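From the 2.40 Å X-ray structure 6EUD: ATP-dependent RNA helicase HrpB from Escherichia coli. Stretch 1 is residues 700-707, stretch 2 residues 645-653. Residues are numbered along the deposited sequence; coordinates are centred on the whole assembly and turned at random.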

# COMPACT_ATOMS: atom_id res chain seq x y z
N GLN A 700 37.47 -0.99 18.48
CA GLN A 700 38.15 -1.84 19.47
C GLN A 700 37.45 -3.18 19.56
O GLN A 700 38.12 -4.22 19.59
CB GLN A 700 38.17 -1.19 20.85
CG GLN A 700 38.88 0.13 20.90
CD GLN A 700 40.32 0.04 20.43
OE1 GLN A 700 40.73 0.77 19.54
NE2 GLN A 700 41.09 -0.86 21.05
N ARG A 701 36.12 -3.16 19.60
CA ARG A 701 35.31 -4.38 19.62
C ARG A 701 35.59 -5.25 18.38
O ARG A 701 35.84 -6.45 18.50
CB ARG A 701 33.83 -4.03 19.71
CG ARG A 701 32.94 -5.17 20.17
CD ARG A 701 31.50 -4.71 20.37
NE ARG A 701 31.39 -3.52 21.22
CZ ARG A 701 31.41 -3.55 22.56
NH1 ARG A 701 31.54 -4.70 23.20
NH2 ARG A 701 31.30 -2.42 23.25
N LEU A 702 35.56 -4.66 17.19
CA LEU A 702 35.84 -5.43 15.98
C LEU A 702 37.29 -5.96 15.98
O LEU A 702 37.53 -7.12 15.61
CB LEU A 702 35.59 -4.59 14.74
CG LEU A 702 35.61 -5.40 13.44
CD1 LEU A 702 34.42 -6.36 13.40
CD2 LEU A 702 35.62 -4.51 12.23
N ASP A 703 38.25 -5.15 16.39
CA ASP A 703 39.65 -5.62 16.42
C ASP A 703 39.84 -6.78 17.39
O ASP A 703 40.72 -7.63 17.23
CB ASP A 703 40.61 -4.50 16.80
CG ASP A 703 40.91 -3.57 15.63
OD1 ASP A 703 40.53 -3.90 14.49
OD2 ASP A 703 41.55 -2.51 15.85
N SER A 704 39.00 -6.82 18.41
CA SER A 704 39.12 -7.84 19.44
C SER A 704 38.25 -9.08 19.18
O SER A 704 38.69 -10.22 19.41
CB SER A 704 38.75 -7.24 20.80
OG SER A 704 38.68 -8.27 21.76
N GLU A 705 37.02 -8.87 18.72
CA GLU A 705 36.07 -9.97 18.57
C GLU A 705 36.16 -10.65 17.21
O GLU A 705 35.87 -11.84 17.10
CB GLU A 705 34.64 -9.49 18.82
CG GLU A 705 34.40 -9.02 20.24
CD GLU A 705 34.90 -10.02 21.27
OE1 GLU A 705 34.75 -11.25 21.06
OE2 GLU A 705 35.45 -9.58 22.31
N LEU A 706 36.55 -9.89 16.19
CA LEU A 706 36.81 -10.45 14.87
C LEU A 706 38.18 -10.00 14.40
O LEU A 706 38.29 -9.24 13.44
CB LEU A 706 35.74 -10.04 13.85
CG LEU A 706 34.35 -10.69 13.94
CD1 LEU A 706 33.50 -10.09 15.08
CD2 LEU A 706 33.62 -10.53 12.60
N PRO A 707 39.23 -10.48 15.08
CA PRO A 707 40.60 -10.02 14.86
C PRO A 707 41.14 -10.43 13.49
O PRO A 707 40.74 -11.49 12.98
CB PRO A 707 41.38 -10.72 15.98
CG PRO A 707 40.62 -12.02 16.18
CD PRO A 707 39.16 -11.64 16.00
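Stretch 2, residues 645-653: KWLPEYDWP

Stretch 2 lies antiparallel to stretch 1 in register: as the last turn and a half or so of the helix, 700-705, runs from Arg701 toward Leu706, the partners run back from Trp652 and Tyr650 through Leu647 to Trp646. The backbones stay well apart, with Glu705 CA 8.8 Å from Leu647 CA and Arg701 CA 9.8 Å from Tyr650 CA, so side chains alone fill the gap, and no hydrogen bond crosses it.

Stretch 2 enters as the end of a helix, 645-646, and leaves helical geometry at Leu647 (phi/psi -124/60). A type I turn from Leu647 to Tyr650 then reverses the chain, closed by Tyr650 N to Leu647 O at 3.3 Å. The same carbonyl accepts a bond from the indole, Trp652 NE1 to Leu647 O at 2.6 Å, which ties the ring of Trp652 back to the turn.

The clearest apolar bump is Leu647, whose CD1 settles into the notch between Glu705 CB (3.5 Å from Leu647 CD1) and Leu706 CD1 (3.7 Å from Leu647 CD1). The notch uses the aliphatic base of an acidic side chain whose OE1 is hydrogen-bonded elsewhere in the structure. Leu706, itself just past a helix end, points toward stretch 2 and also puts its CD2 4.0 Å from Trp646 CZ3. Branched leucine suits such a place, since its two methyls can meet different surfaces. Trp652 starts sideways, but its long ring brings CZ3 to 3.9 Å from Leu702 CD1, obliquely.

At the other end, Arg701 CD lies between the Tyr650 ring, 3.6 Å from its centroid and 9° off the normal, and Trp652 CH2, 4.2 Å from Arg701 CD. The guanidinium lies flat on Tyr650, centres 4.3 Å apart and planes at 18°. A flat cation suits a flat aromatic face. Arg701 NH1 comes within 3.3 Å of Tyr650 OH, but the angle is too poor for a hydrogen bond; stacking makes this contact.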

# COMPACT_ATOMS: atom_id res chain seq x y z
N LYS A 645 26.25 -10.68 11.65
CA LYS A 645 25.65 -12.00 11.86
C LYS A 645 25.93 -12.54 13.26
O LYS A 645 25.04 -13.03 13.93
CB LYS A 645 26.16 -13.01 10.84
CG LYS A 645 25.76 -12.73 9.43
CD LYS A 645 26.16 -13.88 8.52
CE LYS A 645 27.64 -14.22 8.62
NZ LYS A 645 27.97 -15.34 7.70
N TRP A 646 27.18 -12.46 13.70
CA TRP A 646 27.61 -13.17 14.90
C TRP A 646 27.48 -12.32 16.16
O TRP A 646 27.34 -12.85 17.25
CB TRP A 646 29.06 -13.64 14.75
CG TRP A 646 29.30 -14.45 13.53
CD1 TRP A 646 28.38 -15.20 12.84
CD2 TRP A 646 30.54 -14.57 12.82
NE1 TRP A 646 28.99 -15.79 11.75
CE2 TRP A 646 30.30 -15.42 11.72
CE3 TRP A 646 31.82 -14.05 13.01
CZ2 TRP A 646 31.31 -15.76 10.81
CZ3 TRP A 646 32.82 -14.39 12.11
CH2 TRP A 646 32.55 -15.23 11.02
N LEU A 647 27.55 -10.99 15.99
CA LEU A 647 27.40 -10.04 17.09
C LEU A 647 26.28 -9.04 16.79
O LEU A 647 26.52 -7.83 16.75
CB LEU A 647 28.72 -9.31 17.36
CG LEU A 647 29.94 -10.20 17.69
CD1 LEU A 647 31.21 -9.39 17.95
CD2 LEU A 647 29.67 -11.09 18.87
N PRO A 648 25.05 -9.55 16.58
CA PRO A 648 23.96 -8.69 16.10
C PRO A 648 23.41 -7.77 17.20
O PRO A 648 22.59 -6.91 16.91
CB PRO A 648 22.89 -9.69 15.69
CG PRO A 648 23.06 -10.82 16.73
CD PRO A 648 24.57 -10.90 16.92
N GLU A 649 23.83 -7.94 18.45
CA GLU A 649 23.35 -7.02 19.48
C GLU A 649 23.99 -5.63 19.32
O GLU A 649 23.57 -4.69 19.98
CB GLU A 649 23.62 -7.56 20.89
CG GLU A 649 25.06 -7.78 21.22
CD GLU A 649 25.52 -9.21 20.94
OE1 GLU A 649 26.13 -9.82 21.84
OE2 GLU A 649 25.29 -9.70 19.81
N TYR A 650 24.98 -5.49 18.45
CA TYR A 650 25.58 -4.17 18.22
C TYR A 650 25.15 -3.58 16.88
O TYR A 650 24.66 -4.30 16.00
CB TYR A 650 27.11 -4.26 18.28
CG TYR A 650 27.59 -4.92 19.53
CD1 TYR A 650 27.53 -4.25 20.75
CD2 TYR A 650 28.09 -6.21 19.52
CE1 TYR A 650 27.97 -4.85 21.89
CE2 TYR A 650 28.53 -6.81 20.65
CZ TYR A 650 28.47 -6.14 21.84
OH TYR A 650 28.90 -6.75 23.00
N ASP A 651 25.34 -2.28 16.72
CA ASP A 651 24.90 -1.61 15.51
C ASP A 651 25.99 -1.53 14.46
O ASP A 651 26.62 -0.49 14.28
CB ASP A 651 24.38 -0.21 15.84
CG ASP A 651 23.08 -0.24 16.62
OD1 ASP A 651 22.19 -1.04 16.24
OD2 ASP A 651 22.96 0.51 17.60
N TRP A 652 26.21 -2.63 13.76
CA TRP A 652 27.22 -2.66 12.71
C TRP A 652 26.65 -2.00 11.46
O TRP A 652 25.47 -2.18 11.15
CB TRP A 652 27.69 -4.10 12.43
CG TRP A 652 28.09 -4.83 13.67
CD1 TRP A 652 27.31 -5.68 14.40
CD2 TRP A 652 29.35 -4.75 14.37
NE1 TRP A 652 28.00 -6.13 15.50
CE2 TRP A 652 29.25 -5.58 15.50
CE3 TRP A 652 30.54 -4.05 14.14
CZ2 TRP A 652 30.30 -5.74 16.40
CZ3 TRP A 652 31.58 -4.21 15.04
CH2 TRP A 652 31.45 -5.05 16.16
N PRO A 653 27.47 -1.23 10.74
CA PRO A 653 27.07 -0.61 9.48
C PRO A 653 26.84 -1.62 8.36
O PRO A 653 27.57 -2.59 8.24
CB PRO A 653 28.25 0.31 9.14
CG PRO A 653 29.39 -0.28 9.84
CD PRO A 653 28.82 -0.81 11.14